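Local atomic coordinates of ferric uptake regulation protein (Helicobacter pylori, PDB entry 2XIG), a protein that probably represses transcription as a homodimer, using Fe(2+) as a cofactor to bind the operators of the genes it controls. Residues E81-S85 with I101-G106; R13-I18 with F70-F76; P45-T49 with I61-Y65; M1-L7 with V33-S39. The protein carries 2 engineered substitutions. Residue numbers count along the deposited sequence, not the author numbering.

Contact 1 (E81-S85 with I101-G106). With ZN (zinc ion), chain M.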
loop_
_atom_site.group_PDB
_atom_site.type_symbol
_atom_site.label_atom_id
_atom_site.label_comp_id
_atom_site.label_asym_id
_atom_site.label_seq_id
_atom_site.Cartn_x
_atom_site.Cartn_y
_atom_site.Cartn_z
ATOM N N GLU C 81 -9.083 -5.056 -12.384
ATOM C CA GLU C 81 -7.922 -4.397 -11.781
ATOM C C GLU C 81 -7.939 -4.525 -10.259
ATOM O O GLU C 81 -8.949 -4.227 -9.625
ATOM C CB GLU C 81 -7.886 -2.913 -12.155
ATOM C CG GLU C 81 -8.246 -2.619 -13.599
ATOM C CD GLU C 81 -8.243 -1.131 -13.913
ATOM O OE1 GLU C 81 -9.167 -0.676 -14.624
ATOM O OE2 GLU C 81 -7.323 -0.418 -13.449
ATOM N N THR C 82 -6.833 -4.983 -9.680
ATOM C CA THR C 82 -6.597 -4.804 -8.245
ATOM C C THR C 82 -5.117 -4.532 -7.996
ATOM O O THR C 82 -4.264 -4.898 -8.806
ATOM C CB THR C 82 -7.050 -6.014 -7.375
ATOM O OG1 THR C 82 -6.074 -7.065 -7.431
ATOM C CG2 THR C 82 -8.425 -6.539 -7.808
ATOM N N SER C 83 -4.816 -3.883 -6.878
ATOM C CA SER C 83 -3.430 -3.627 -6.529
ATOM C C SER C 83 -2.684 -4.949 -6.384
ATOM O O SER C 83 -1.538 -5.072 -6.810
ATOM C CB SER C 83 -3.329 -2.795 -5.247
ATOM O OG SER C 83 -4.043 -3.385 -4.176
ATOM N N LYS C 84 -3.348 -5.945 -5.809
ATOM C CA LYS C 84 -2.694 -7.220 -5.519
ATOM C C LYS C 84 -2.386 -8.042 -6.773
ATOM O O LYS C 84 -1.293 -8.602 -6.903
ATOM C CB LYS C 84 -3.524 -8.039 -4.526
ATOM C CG LYS C 84 -2.748 -9.167 -3.868
ATOM C CD LYS C 84 -2.828 -10.446 -4.679
ATOM C CE LYS C 84 -1.483 -11.159 -4.710
ATOM N NZ LYS C 84 -0.811 -11.194 -3.380
ATOM N N SER C 85 -3.349 -8.105 -7.691
ATOM C CA SER C 85 -3.219 -8.909 -8.901
ATOM C C SER C 85 -2.818 -8.077 -10.119
ATOM O O SER C 85 -2.509 -8.626 -11.172
ATOM C CB SER C 85 -4.546 -9.608 -9.202
ATOM O OG SER C 85 -5.552 -8.659 -9.517
ATOM N N ILE C 101 -10.966 -12.219 -4.861
ATOM C CA ILE C 101 -9.524 -12.180 -5.118
ATOM C C ILE C 101 -8.777 -12.428 -3.819
ATOM O O ILE C 101 -9.021 -11.750 -2.827
ATOM C CB ILE C 101 -9.077 -10.805 -5.681
ATOM C CG1 ILE C 101 -9.892 -10.421 -6.922
ATOM C CG2 ILE C 101 -7.573 -10.796 -5.976
ATOM C CD1 ILE C 101 -11.039 -9.490 -6.616
ATOM N N CYS C 102 -7.873 -13.405 -3.821
ATOM C CA CYS C 102 -7.104 -13.723 -2.633
ATOM C C CYS C 102 -5.945 -12.744 -2.473
ATOM O O CYS C 102 -5.133 -12.586 -3.377
ATOM C CB CYS C 102 -6.560 -15.150 -2.690
ATOM S SG CYS C 102 -5.580 -15.532 -1.226
ATOM N N LEU C 103 -5.880 -12.093 -1.320
ATOM C CA LEU C 103 -4.838 -11.105 -1.052
ATOM C C LEU C 103 -3.451 -11.715 -0.915
ATOM O O LEU C 103 -2.449 -11.003 -0.987
ATOM C CB LEU C 103 -5.161 -10.335 0.223
ATOM C CG LEU C 103 -6.354 -9.399 0.099
ATOM C CD1 LEU C 103 -6.940 -9.129 1.463
ATOM C CD2 LEU C 103 -5.948 -8.104 -0.602
ATOM N N HIS C 104 -3.387 -13.023 -0.699
ATOM C CA HIS C 104 -2.094 -13.655 -0.451
ATOM C C HIS C 104 -1.499 -14.253 -1.722
ATOM O O HIS C 104 -0.332 -14.014 -2.033
ATOM C CB HIS C 104 -2.193 -14.707 0.659
ATOM C CG HIS C 104 -0.866 -15.277 1.062
ATOM N ND1 HIS C 104 0.149 -14.500 1.578
ATOM C CD2 HIS C 104 -0.387 -16.543 1.024
ATOM C CE1 HIS C 104 1.198 -15.263 1.839
ATOM N NE2 HIS C 104 0.896 -16.509 1.513
ATOM N N CYS C 105 -2.305 -15.008 -2.468
ATOM C CA CYS C 105 -1.800 -15.716 -3.645
ATOM C C CYS C 105 -2.296 -15.132 -4.969
ATOM O O CYS C 105 -1.841 -15.531 -6.036
ATOM C CB CYS C 105 -2.128 -17.207 -3.559
ATOM S SG CYS C 105 -3.864 -17.617 -3.962
ATOM N N GLY C 106 -3.231 -14.190 -4.901
ATOM C CA GLY C 106 -3.693 -13.497 -6.091
ATOM C C GLY C 106 -4.718 -14.258 -6.915
ATOM O O GLY C 106 -5.179 -13.775 -7.951
HETATM ZN ZN ZN M . -4.742 -17.678 -1.807
#

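Contact 2 (R13-I18 with F70-F76)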
loop_
_atom_site.group_PDB
_atom_site.type_symbol
_atom_site.label_atom_id
_atom_site.label_comp_id
_atom_site.label_asym_id
_atom_site.label_seq_id
_atom_site.Cartn_x
_atom_site.Cartn_y
_atom_site.Cartn_z
ATOM N N ARG C 13 -16.423 -10.989 -35.928
ATOM C CA ARG C 13 -16.755 -9.668 -35.397
ATOM C C ARG C 13 -15.489 -8.823 -35.261
ATOM O O ARG C 13 -15.505 -7.611 -35.493
ATOM C CB ARG C 13 -17.454 -9.769 -34.045
ATOM C CG ARG C 13 -18.856 -10.334 -34.108
ATOM C CD ARG C 13 -19.664 -9.981 -32.864
ATOM N NE ARG C 13 -19.152 -10.634 -31.657
ATOM C CZ ARG C 13 -18.511 -10.006 -30.679
ATOM N NH1 ARG C 13 -18.292 -8.695 -30.744
ATOM N NH2 ARG C 13 -18.095 -10.692 -29.628
ATOM N N LEU C 14 -14.391 -9.470 -34.891
ATOM C CA LEU C 14 -13.119 -8.762 -34.776
ATOM C C LEU C 14 -12.678 -8.241 -36.146
ATOM O O LEU C 14 -12.328 -7.072 -36.284
ATOM C CB LEU C 14 -12.040 -9.666 -34.188
ATOM C CG LEU C 14 -10.660 -9.011 -34.075
ATOM C CD1 LEU C 14 -10.741 -7.748 -33.222
ATOM C CD2 LEU C 14 -9.642 -9.988 -33.501
ATOM N N ARG C 15 -12.697 -9.118 -37.146
ATOM C CA ARG C 15 -12.331 -8.745 -38.513
ATOM C C ARG C 15 -13.177 -7.576 -38.999
ATOM O O ARG C 15 -12.670 -6.639 -39.613
ATOM C CB ARG C 15 -12.494 -9.936 -39.462
ATOM C CG ARG C 15 -11.890 -9.720 -40.852
ATOM C CD ARG C 15 -12.323 -10.808 -41.826
ATOM N NE ARG C 15 -13.755 -10.741 -42.099
ATOM C CZ ARG C 15 -14.298 -9.935 -43.005
ATOM N NH1 ARG C 15 -13.526 -9.133 -43.730
ATOM N NH2 ARG C 15 -15.609 -9.927 -43.186
ATOM N N MET C 16 -14.471 -7.628 -38.712
ATOM C CA MET C 16 -15.363 -6.554 -39.124
ATOM C C MET C 16 -15.046 -5.244 -38.410
ATOM O O MET C 16 -15.124 -4.171 -39.005
ATOM C CB MET C 16 -16.820 -6.962 -38.919
ATOM C CG MET C 16 -17.262 -8.044 -39.883
ATOM S SD MET C 16 -17.239 -7.474 -41.600
ATOM C CE MET C 16 -18.716 -6.457 -41.617
ATOM N N SER C 17 -14.674 -5.340 -37.138
ATOM C CA SER C 17 -14.348 -4.162 -36.339
ATOM C C SER C 17 -13.020 -3.550 -36.775
ATOM O O SER C 17 -12.848 -2.332 -36.729
ATOM C CB SER C 17 -14.303 -4.526 -34.852
ATOM O OG SER C 17 -13.998 -3.402 -34.044
ATOM N N ILE C 18 -12.088 -4.399 -37.202
ATOM C CA ILE C 18 -10.781 -3.937 -37.662
ATOM C C ILE C 18 -10.907 -3.136 -38.955
ATOM O O ILE C 18 -10.332 -2.059 -39.095
ATOM C CB ILE C 18 -9.818 -5.116 -37.889
ATOM C CG1 ILE C 18 -9.376 -5.706 -36.547
ATOM C CG2 ILE C 18 -8.615 -4.685 -38.726
ATOM C CD1 ILE C 18 -8.777 -4.683 -35.587
ATOM N N PHE C 70 -7.074 -1.991 -27.431
ATOM C CA PHE C 70 -8.096 -1.984 -28.481
ATOM C C PHE C 70 -9.234 -2.961 -28.187
ATOM O O PHE C 70 -10.417 -2.600 -28.217
ATOM C CB PHE C 70 -7.494 -2.338 -29.840
ATOM C CG PHE C 70 -8.525 -2.464 -30.935
ATOM C CD1 PHE C 70 -9.078 -3.695 -31.251
ATOM C CD2 PHE C 70 -8.968 -1.341 -31.616
ATOM C CE1 PHE C 70 -10.039 -3.808 -32.246
ATOM C CE2 PHE C 70 -9.931 -1.449 -32.616
ATOM C CZ PHE C 70 -10.464 -2.683 -32.928
ATOM N N LEU C 71 -8.867 -4.212 -27.932
ATOM C CA LEU C 71 -9.845 -5.251 -27.667
ATOM C C LEU C 71 -10.737 -4.884 -26.502
ATOM O O LEU C 71 -11.925 -5.181 -26.507
ATOM C CB LEU C 71 -9.148 -6.585 -27.380
ATOM C CG LEU C 71 -8.418 -7.240 -28.549
ATOM C CD1 LEU C 71 -7.725 -8.495 -28.047
ATOM C CD2 LEU C 71 -9.408 -7.566 -29.715
ATOM N N GLU C 72 -10.168 -4.242 -25.483
ATOM C CA GLU C 72 -10.965 -3.923 -24.317
ATOM C C GLU C 72 -11.872 -2.731 -24.595
ATOM O O GLU C 72 -13.020 -2.692 -24.150
ATOM C CB GLU C 72 -10.073 -3.681 -23.091
ATOM C CG GLU C 72 -9.861 -2.231 -22.738
ATOM C CD GLU C 72 -10.658 -1.803 -21.521
ATOM O OE1 GLU C 72 -11.815 -2.241 -21.370
ATOM O OE2 GLU C 72 -10.111 -1.034 -20.701
ATOM N N LYS C 73 -11.378 -1.760 -25.346
ATOM C CA LYS C 73 -12.224 -0.610 -25.627
ATOM C C LYS C 73 -13.371 -0.965 -26.576
ATOM O O LYS C 73 -14.429 -0.343 -26.525
ATOM C CB LYS C 73 -11.407 0.582 -26.109
ATOM C CG LYS C 73 -11.330 0.775 -27.587
ATOM C CD LYS C 73 -10.738 2.141 -27.876
ATOM C CE LYS C 73 -11.148 2.631 -29.243
ATOM N NZ LYS C 73 -12.632 2.594 -29.388
ATOM N N GLU C 74 -13.173 -1.983 -27.412
ATOM C CA GLU C 74 -14.234 -2.478 -28.297
ATOM C C GLU C 74 -15.017 -3.666 -27.712
ATOM O O GLU C 74 -15.777 -4.325 -28.415
ATOM C CB GLU C 74 -13.660 -2.862 -29.660
ATOM C CG GLU C 74 -13.013 -1.699 -30.425
ATOM C CD GLU C 74 -13.996 -0.581 -30.729
ATOM O OE1 GLU C 74 -15.162 -0.879 -31.067
ATOM O OE2 GLU C 74 -13.601 0.599 -30.635
ATOM N N ASN C 75 -14.809 -3.941 -26.431
ATOM C CA ASN C 75 -15.595 -4.929 -25.690
ATOM C C ASN C 75 -15.436 -6.391 -26.121
ATOM O O ASN C 75 -16.354 -7.194 -25.951
ATOM C CB ASN C 75 -17.076 -4.536 -25.673
ATOM C CG ASN C 75 -17.324 -3.232 -24.934
ATOM O OD1 ASN C 75 -16.412 -2.654 -24.340
ATOM N ND2 ASN C 75 -18.563 -2.763 -24.968
ATOM N N PHE C 76 -14.272 -6.736 -26.665
ATOM C CA PHE C 76 -13.977 -8.135 -26.973
ATOM C C PHE C 76 -13.449 -8.858 -25.734
ATOM O O PHE C 76 -13.535 -10.086 -25.633
ATOM C CB PHE C 76 -12.978 -8.251 -28.128
ATOM C CG PHE C 76 -13.566 -7.913 -29.472
ATOM C CD1 PHE C 76 -14.336 -8.835 -30.155
ATOM C CD2 PHE C 76 -13.365 -6.664 -30.040
ATOM C CE1 PHE C 76 -14.888 -8.522 -31.391
ATOM C CE2 PHE C 76 -13.914 -6.349 -31.267
ATOM C CZ PHE C 76 -14.682 -7.281 -31.942
HETATM O O HOH W 1 -17.460 -9.602 -26.847
HETATM O O HOH W 2 -17.201 -6.748 -28.963
HETATM O O HOH W 3 -16.101 -2.856 -32.582
#

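Contact 3 (P45-T49 with I61-Y65)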
loop_
_atom_site.group_PDB
_atom_site.type_symbol
_atom_site.label_atom_id
_atom_site.label_comp_id
_atom_site.label_asym_id
_atom_site.label_seq_id
_atom_site.Cartn_x
_atom_site.Cartn_y
_atom_site.Cartn_z
ATOM N N PRO C 45 -1.102 -9.337 -18.897
ATOM C CA PRO C 45 -0.426 -9.104 -20.174
ATOM C C PRO C 45 0.870 -9.915 -20.309
ATOM O O PRO C 45 1.155 -10.411 -21.397
ATOM C CB PRO C 45 -0.130 -7.605 -20.137
ATOM C CG PRO C 45 -1.198 -7.043 -19.260
ATOM C CD PRO C 45 -1.407 -8.079 -18.192
ATOM N N GLU C 46 1.635 -10.047 -19.225
ATOM C CA GLU C 46 2.854 -10.851 -19.256
ATOM C C GLU C 46 2.566 -12.301 -19.638
ATOM O O GLU C 46 3.247 -12.870 -20.480
ATOM C CB GLU C 46 3.577 -10.792 -17.900
ATOM C CG GLU C 46 4.210 -9.438 -17.589
ATOM C CD GLU C 46 4.591 -9.274 -16.116
ATOM O OE1 GLU C 46 3.678 -9.145 -15.273
ATOM O OE2 GLU C 46 5.802 -9.257 -15.801
ATOM N N GLU C 47 1.556 -12.899 -19.014
ATOM C CA GLU C 47 1.214 -14.291 -19.297
ATOM C C GLU C 47 0.723 -14.481 -20.728
ATOM O O GLU C 47 1.032 -15.474 -21.386
ATOM C CB GLU C 47 0.128 -14.771 -18.342
ATOM C CG GLU C 47 0.532 -14.804 -16.899
ATOM C CD GLU C 47 -0.591 -15.314 -16.030
ATOM O OE1 GLU C 47 -1.640 -14.635 -15.947
ATOM O OE2 GLU C 47 -0.418 -16.395 -15.431
ATOM N N ILE C 48 -0.071 -13.531 -21.203
ATOM C CA ILE C 48 -0.536 -13.570 -22.580
ATOM C C ILE C 48 0.652 -13.504 -23.536
ATOM O O ILE C 48 0.691 -14.207 -24.548
ATOM C CB ILE C 48 -1.541 -12.428 -22.857
ATOM C CG1 ILE C 48 -2.825 -12.663 -22.062
ATOM C CG2 ILE C 48 -1.846 -12.308 -24.344
ATOM C CD1 ILE C 48 -3.683 -11.409 -21.885
ATOM N N THR C 49 1.634 -12.673 -23.195
ATOM C CA THR C 49 2.823 -12.527 -24.024
ATOM C C THR C 49 3.597 -13.841 -24.040
ATOM O O THR C 49 4.037 -14.290 -25.098
ATOM C CB THR C 49 3.724 -11.381 -23.518
ATOM O OG1 THR C 49 2.978 -10.156 -23.525
ATOM C CG2 THR C 49 4.969 -11.219 -24.394
ATOM N N ILE C 61 6.124 -7.033 -25.654
ATOM C CA ILE C 61 4.992 -6.873 -24.745
ATOM C C ILE C 61 4.259 -5.562 -25.020
ATOM O O ILE C 61 3.048 -5.463 -24.786
ATOM C CB ILE C 61 5.400 -7.013 -23.246
ATOM C CG1 ILE C 61 4.157 -7.139 -22.356
ATOM C CG2 ILE C 61 6.290 -5.853 -22.792
ATOM C CD1 ILE C 61 4.455 -7.694 -20.958
ATOM N N SER C 62 4.971 -4.565 -25.545
ATOM C CA SER C 62 4.305 -3.322 -25.962
ATOM C C SER C 62 3.237 -3.577 -27.022
ATOM O O SER C 62 2.196 -2.915 -27.037
ATOM C CB SER C 62 5.310 -2.291 -26.482
ATOM O OG SER C 62 6.031 -2.795 -27.587
ATOM N N SER C 63 3.485 -4.535 -27.908
ATOM C CA SER C 63 2.500 -4.829 -28.950
ATOM C C SER C 63 1.264 -5.486 -28.339
ATOM O O SER C 63 0.133 -5.218 -28.760
ATOM C CB SER C 63 3.102 -5.661 -30.095
ATOM O OG SER C 63 3.319 -7.010 -29.719
ATOM N N VAL C 64 1.478 -6.317 -27.320
ATOM C CA VAL C 64 0.366 -6.969 -26.634
ATOM C C VAL C 64 -0.507 -5.972 -25.874
ATOM O O VAL C 64 -1.737 -6.053 -25.932
ATOM C CB VAL C 64 0.839 -8.121 -25.728
ATOM C CG1 VAL C 64 -0.322 -8.637 -24.882
ATOM C CG2 VAL C 64 1.423 -9.242 -26.590
ATOM N N TYR C 65 0.121 -5.017 -25.194
ATOM C CA TYR C 65 -0.628 -3.965 -24.514
ATOM C C TYR C 65 -1.503 -3.194 -25.487
ATOM O O TYR C 65 -2.680 -2.966 -25.215
ATOM C CB TYR C 65 0.298 -2.988 -23.768
ATOM C CG TYR C 65 0.520 -3.369 -22.322
ATOM C CD1 TYR C 65 -0.234 -2.798 -21.307
ATOM C CD2 TYR C 65 1.465 -4.328 -21.977
ATOM C CE1 TYR C 65 -0.038 -3.161 -19.978
ATOM C CE2 TYR C 65 1.661 -4.698 -20.666
ATOM C CZ TYR C 65 0.914 -4.112 -19.672
ATOM O OH TYR C 65 1.127 -4.482 -18.368
#

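Contact 4 (M1-L7 with V33-S39)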
loop_
_atom_site.group_PDB
_atom_site.type_symbol
_atom_site.label_atom_id
_atom_site.label_comp_id
_atom_site.label_asym_id
_atom_site.label_seq_id
_atom_site.Cartn_x
_atom_site.Cartn_y
_atom_site.Cartn_z
ATOM N N MET C 1 -15.123 -23.658 -19.186
ATOM C CA MET C 1 -15.131 -23.114 -20.539
ATOM C C MET C 1 -16.539 -22.948 -21.116
ATOM O O MET C 1 -16.803 -23.349 -22.249
ATOM C CB MET C 1 -14.259 -23.964 -21.473
ATOM C CG MET C 1 -12.926 -23.319 -21.844
ATOM S SD MET C 1 -11.925 -22.793 -20.430
ATOM C CE MET C 1 -10.794 -24.171 -20.254
ATOM N N LYS C 2 -17.439 -22.360 -20.333
ATOM C CA LYS C 2 -18.753 -21.975 -20.838
ATOM C C LYS C 2 -18.642 -20.610 -21.502
ATOM O O LYS C 2 -18.268 -19.624 -20.866
ATOM C CB LYS C 2 -19.785 -21.927 -19.711
ATOM N N ARG C 3 -18.956 -20.556 -22.788
ATOM C CA ARG C 3 -18.817 -19.318 -23.541
ATOM C C ARG C 3 -20.136 -18.930 -24.190
ATOM O O ARG C 3 -20.888 -19.792 -24.642
ATOM C CB ARG C 3 -17.738 -19.486 -24.604
ATOM C CG ARG C 3 -16.372 -19.828 -24.021
ATOM C CD ARG C 3 -15.755 -18.608 -23.378
ATOM N NE ARG C 3 -14.413 -18.865 -22.860
ATOM C CZ ARG C 3 -14.160 -19.252 -21.615
ATOM N NH1 ARG C 3 -15.160 -19.437 -20.764
ATOM N NH2 ARG C 3 -12.905 -19.451 -21.220
ATOM N N LEU C 4 -20.404 -17.629 -24.241
ATOM C CA LEU C 4 -21.647 -17.121 -24.805
ATOM C C LEU C 4 -21.664 -17.169 -26.332
ATOM O O LEU C 4 -22.711 -16.966 -26.951
ATOM C CB LEU C 4 -21.876 -15.679 -24.349
ATOM C CG LEU C 4 -22.041 -15.432 -22.851
ATOM C CD1 LEU C 4 -22.477 -13.997 -22.617
ATOM C CD2 LEU C 4 -23.045 -16.411 -22.255
ATOM N N GLU C 5 -20.506 -17.433 -26.933
ATOM C CA GLU C 5 -20.331 -17.268 -28.373
ATOM C C GLU C 5 -19.141 -18.108 -28.837
ATOM O O GLU C 5 -18.182 -18.301 -28.085
ATOM C CB GLU C 5 -20.119 -15.777 -28.684
ATOM C CG GLU C 5 -20.034 -15.397 -30.147
ATOM C CD GLU C 5 -19.872 -13.892 -30.351
ATOM O OE1 GLU C 5 -19.758 -13.451 -31.516
ATOM O OE2 GLU C 5 -19.855 -13.145 -29.351
ATOM N N THR C 6 -19.203 -18.628 -30.062
ATOM C CA THR C 6 -18.072 -19.382 -30.592
ATOM C C THR C 6 -16.871 -18.459 -30.808
ATOM O O THR C 6 -17.030 -17.269 -31.097
ATOM C CB THR C 6 -18.390 -20.076 -31.939
ATOM O OG1 THR C 6 -18.591 -19.086 -32.953
ATOM C CG2 THR C 6 -19.617 -20.954 -31.820
ATOM N N LEU C 7 -15.674 -19.018 -30.689
ATOM C CA LEU C 7 -14.459 -18.264 -30.986
ATOM C C LEU C 7 -14.515 -17.705 -32.404
ATOM O O LEU C 7 -14.173 -16.546 -32.639
ATOM C CB LEU C 7 -13.222 -19.151 -30.827
ATOM C CG LEU C 7 -11.873 -18.486 -31.120
ATOM C CD1 LEU C 7 -11.776 -17.152 -30.394
ATOM C CD2 LEU C 7 -10.719 -19.405 -30.734
ATOM N N VAL C 33 -6.938 -12.895 -28.708
ATOM C CA VAL C 33 -8.331 -13.241 -28.452
ATOM C C VAL C 33 -8.444 -14.733 -28.186
ATOM O O VAL C 33 -9.120 -15.144 -27.248
ATOM C CB VAL C 33 -9.251 -12.845 -29.620
ATOM C CG1 VAL C 33 -10.665 -13.413 -29.408
ATOM C CG2 VAL C 33 -9.299 -11.335 -29.761
ATOM N N SER C 34 -7.768 -15.535 -29.003
ATOM C CA SER C 34 -7.870 -16.987 -28.893
ATOM C C SER C 34 -7.260 -17.502 -27.587
ATOM O O SER C 34 -7.824 -18.384 -26.947
ATOM C CB SER C 34 -7.227 -17.670 -30.103
ATOM O OG SER C 34 -7.858 -17.262 -31.306
ATOM N N VAL C 35 -6.113 -16.953 -27.194
ATOM C CA VAL C 35 -5.534 -17.314 -25.900
ATOM C C VAL C 35 -6.534 -17.078 -24.765
ATOM O O VAL C 35 -6.741 -17.950 -23.919
ATOM C CB VAL C 35 -4.202 -16.572 -25.620
ATOM C CG1 VAL C 35 -3.820 -16.700 -24.154
ATOM C CG2 VAL C 35 -3.093 -17.119 -26.515
ATOM N N LEU C 36 -7.167 -15.906 -24.752
ATOM C CA LEU C 36 -8.116 -15.577 -23.699
ATOM C C LEU C 36 -9.365 -16.444 -23.758
ATOM O O LEU C 36 -9.856 -16.899 -22.724
ATOM C CB LEU C 36 -8.492 -14.090 -23.742
ATOM C CG LEU C 36 -7.380 -13.146 -23.269
ATOM C CD1 LEU C 36 -7.711 -11.689 -23.588
ATOM C CD2 LEU C 36 -7.131 -13.327 -21.786
ATOM N N TYR C 37 -9.885 -16.654 -24.966
ATOM C CA TYR C 37 -11.048 -17.522 -25.142
ATOM C C TYR C 37 -10.774 -18.899 -24.548
ATOM O O TYR C 37 -11.623 -19.486 -23.875
ATOM C CB TYR C 37 -11.364 -17.666 -26.624
ATOM C CG TYR C 37 -12.692 -18.342 -26.892
ATOM C CD1 TYR C 37 -13.848 -17.589 -27.048
ATOM C CD2 TYR C 37 -12.787 -19.727 -26.978
ATOM C CE1 TYR C 37 -15.076 -18.193 -27.297
ATOM C CE2 TYR C 37 -14.017 -20.348 -27.230
ATOM C CZ TYR C 37 -15.154 -19.572 -27.385
ATOM O OH TYR C 37 -16.379 -20.173 -27.632
ATOM N N ARG C 38 -9.572 -19.406 -24.801
ATOM C CA ARG C 38 -9.214 -20.761 -24.401
ATOM C C ARG C 38 -8.946 -20.879 -22.904
ATOM O O ARG C 38 -8.987 -21.975 -22.348
ATOM C CB ARG C 38 -8.003 -21.251 -25.207
ATOM C CG ARG C 38 -8.343 -21.618 -26.652
ATOM C CD ARG C 38 -7.175 -22.299 -27.367
ATOM N NE ARG C 38 -6.430 -21.396 -28.244
ATOM C CZ ARG C 38 -5.242 -20.872 -27.955
ATOM N NH1 ARG C 38 -4.648 -21.152 -26.801
ATOM N NH2 ARG C 38 -4.645 -20.067 -28.821
ATOM N N SER C 39 -8.695 -19.746 -22.253
ATOM C CA SER C 39 -8.260 -19.753 -20.854
ATOM C C SER C 39 -9.411 -19.903 -19.861
ATOM O O SER C 39 -10.477 -19.297 -20.015
ATOM C CB SER C 39 -7.457 -18.484 -20.545
ATOM O OG SER C 39 -7.062 -18.441 -19.183
#

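Contact 1 (E81-S85 with I101-G106)
Residues 101-106 form a zinc knuckle, the Cys-X-X-Cys half of a four-cysteine site, and the turn of the 77-91 beta-hairpin leans on it. Cys102 SG and Cys105 SG lie 2.4 and 2.3 Å from the zinc ion; Cys142 and Cys145 complete the site. Cys102 SG also accepts two N-H...S hydrogen bonds, from His104 N at 3.4 Å and from Cys105 N at 3.5 Å, while Gly106 N donates to Cys102 O at 2.9 Å, closing the turn. The carbonyls of Leu103 and His104 instead find a donor across the contact: Lys84 NZ bonds to Leu103 O at 2.9 Å and weakly to His104 O at 3.2 Å. The aliphatic part of the lysine crosses Gly106, whose phi of 81° suits glycine and where a CB would sit only 3.2 Å from Lys84 CE. Across the hairpin turn, Thr82 OG1 and Ser85 OG share a hydrogen bond of 2.7 Å. The lysine thus joins the DNA-binding region to the dimerization region, both assigned by similarity, through the backbone of the knuckle. Away from the lysine the contact is apolar, Thr82 CG2 meeting Ile101 CD1 at 4.1 Å.

Contact 2 (R13-I18 with F70-F76)
Arg13 opens the contact with its guanidinium bridged by water to the end of helix 61-73: NH1 and Glu74 O each lie 2.9 Å from water 2, while NH2 at 3.1 Å and Asn75 O at 2.8 Å share water 1. Its NE is held by a salt bridge to Glu5. Leu14 is the centre of the apolar contacts: its CD1 sits over the face of the Phe76 ring, 4.2 Å from the centroid and 19° off the normal, a CH-pi contact; the same CD1 reaches Leu71 CD2 at 3.8 Å and Phe70 CE1 at 4.1 Å. Ser17 places CB at the edge of the Phe76 ring, and its OG is linked through water 3 (2.6 Å) to Glu74 OE1, 2.7 Å from that water. Ile18 finishes with CD1 3.7 Å from Phe70 CE1. Phe76 is positioned by the turn that ends helix 61-73: Phe76 N to Leu71 O at 2.8 Å and Asn75 N to Glu72 O at 3.2 Å, with positive phi at Asn75, define a Schellman motif.

Contact 3 (P45-T49 with I61-Y65)
Ile61 begins the contact at the start of helix 61-73. Its CB points sideways, yet the t,t rotamer carries the chain across: CG1 lies 3.4 Å from Thr49 OG1, and CD1 lies 3.8 Å from Glu46 CG. Val64, one turn on, points toward helix 45-52, with CG1 4.0 Å from Ile48 CG2 and CG2 3.6 Å from Thr49 OG1. That hydroxyl can sit against apolar neighbours because it donates to Pro45 O at 2.8 Å, inside its own helix. Tyr65 closes the segment, its CE2 3.5 Å from Pro45 CB, with Leu68 farther along the helix also touching Pro45. No hydrogen bond crosses between the segments; they meet by van der Waals packing of mostly buried residues. Beyond them, Glu12 of the second subunit packs on Ile61 and Arg13 of that subunit on Tyr65. The segment axes approach to 9.6 Å with 115° between their N-to-C directions. Two successive helices crossing at this angle, within a region that binds DNA by similarity, are consistent with the helix-turn-helix of the Fur winged-helix domain, where 61-73 would be the recognition helix.

Contact 4 (M1-L7 with V33-S39)
Residues 1-7 have no regular structure until Leu7 opens helix 7-20, and they curve past the C-terminal end of helix 27-38. The CA atoms of Met1 and Arg38 are 7.4 Å apart and those of Leu7 and Tyr37 6.8 Å, so both ends of the N-terminal arm come near the last turn while its middle bows outward. Thr6 occupies the N-cap of helix 7-20, its OG1 bonded to Ser9 N.

The bow is filled by Tyr37. Over one face of its ring lies Arg3 CG, 4.0 Å from the centroid; over the opposite face lies Leu7 CB, 3.8 Å from the centroid and 6° off the normal. Both are CH-pi contacts. Leu7 CD1 goes on to Val33 CG1 at 4.0 Å, and Leu7 CD2 to Ser34 OG at 3.6 Å. At the ring's tip, Tyr37 OH donates to Glu5 O at 2.6 Å. Arg3 returns the exchange: NE at 3.0 Å and NH2 at 2.9 Å both donate to Tyr37 O, and NH1 bonds to Lys2 O at 3.1 Å. The poorly ordered Met1 adds CE, 3.5 Å from Arg38 O.

Every hydrogen bond across the contact ends on a main-chain carbonyl. Arg3 thus brings positive charge to the carbonyl end of helix 27-38, and Tyr37 is paired in return with Glu5 O, so the path of the arm probably depends on main-chain atoms and ring faces.

In the fold
Contacts 2, 3 and 4 lie in the helical N-terminal part of the chain, contact 4 touching both of the others. Contacts 2 and 4, centres 14 Å apart, alternate along the chain: Arg13 NE meets Glu5 OE1 at 2.9 Å in a salt bridge, and Leu71 CD1 meets Val33 CG2 at 3.7 Å. Contact 3, nested within the loop closed by contact 2, shares helix 61-73 with it and meets contact 4 through Ile48 CD1 and Leu36 CD2 at 3.9 Å. The Leu36 side chain is about 5 Å from that of Glu90, a zinc ligand with His42, His97 and His99. Contact 1, with half of the four-cysteine zinc site, touches none of them; its centre is about 19 to 28 Å from theirs, although its nearest atoms are about 6 Å from contact 2 and about 7 Å from contact 3.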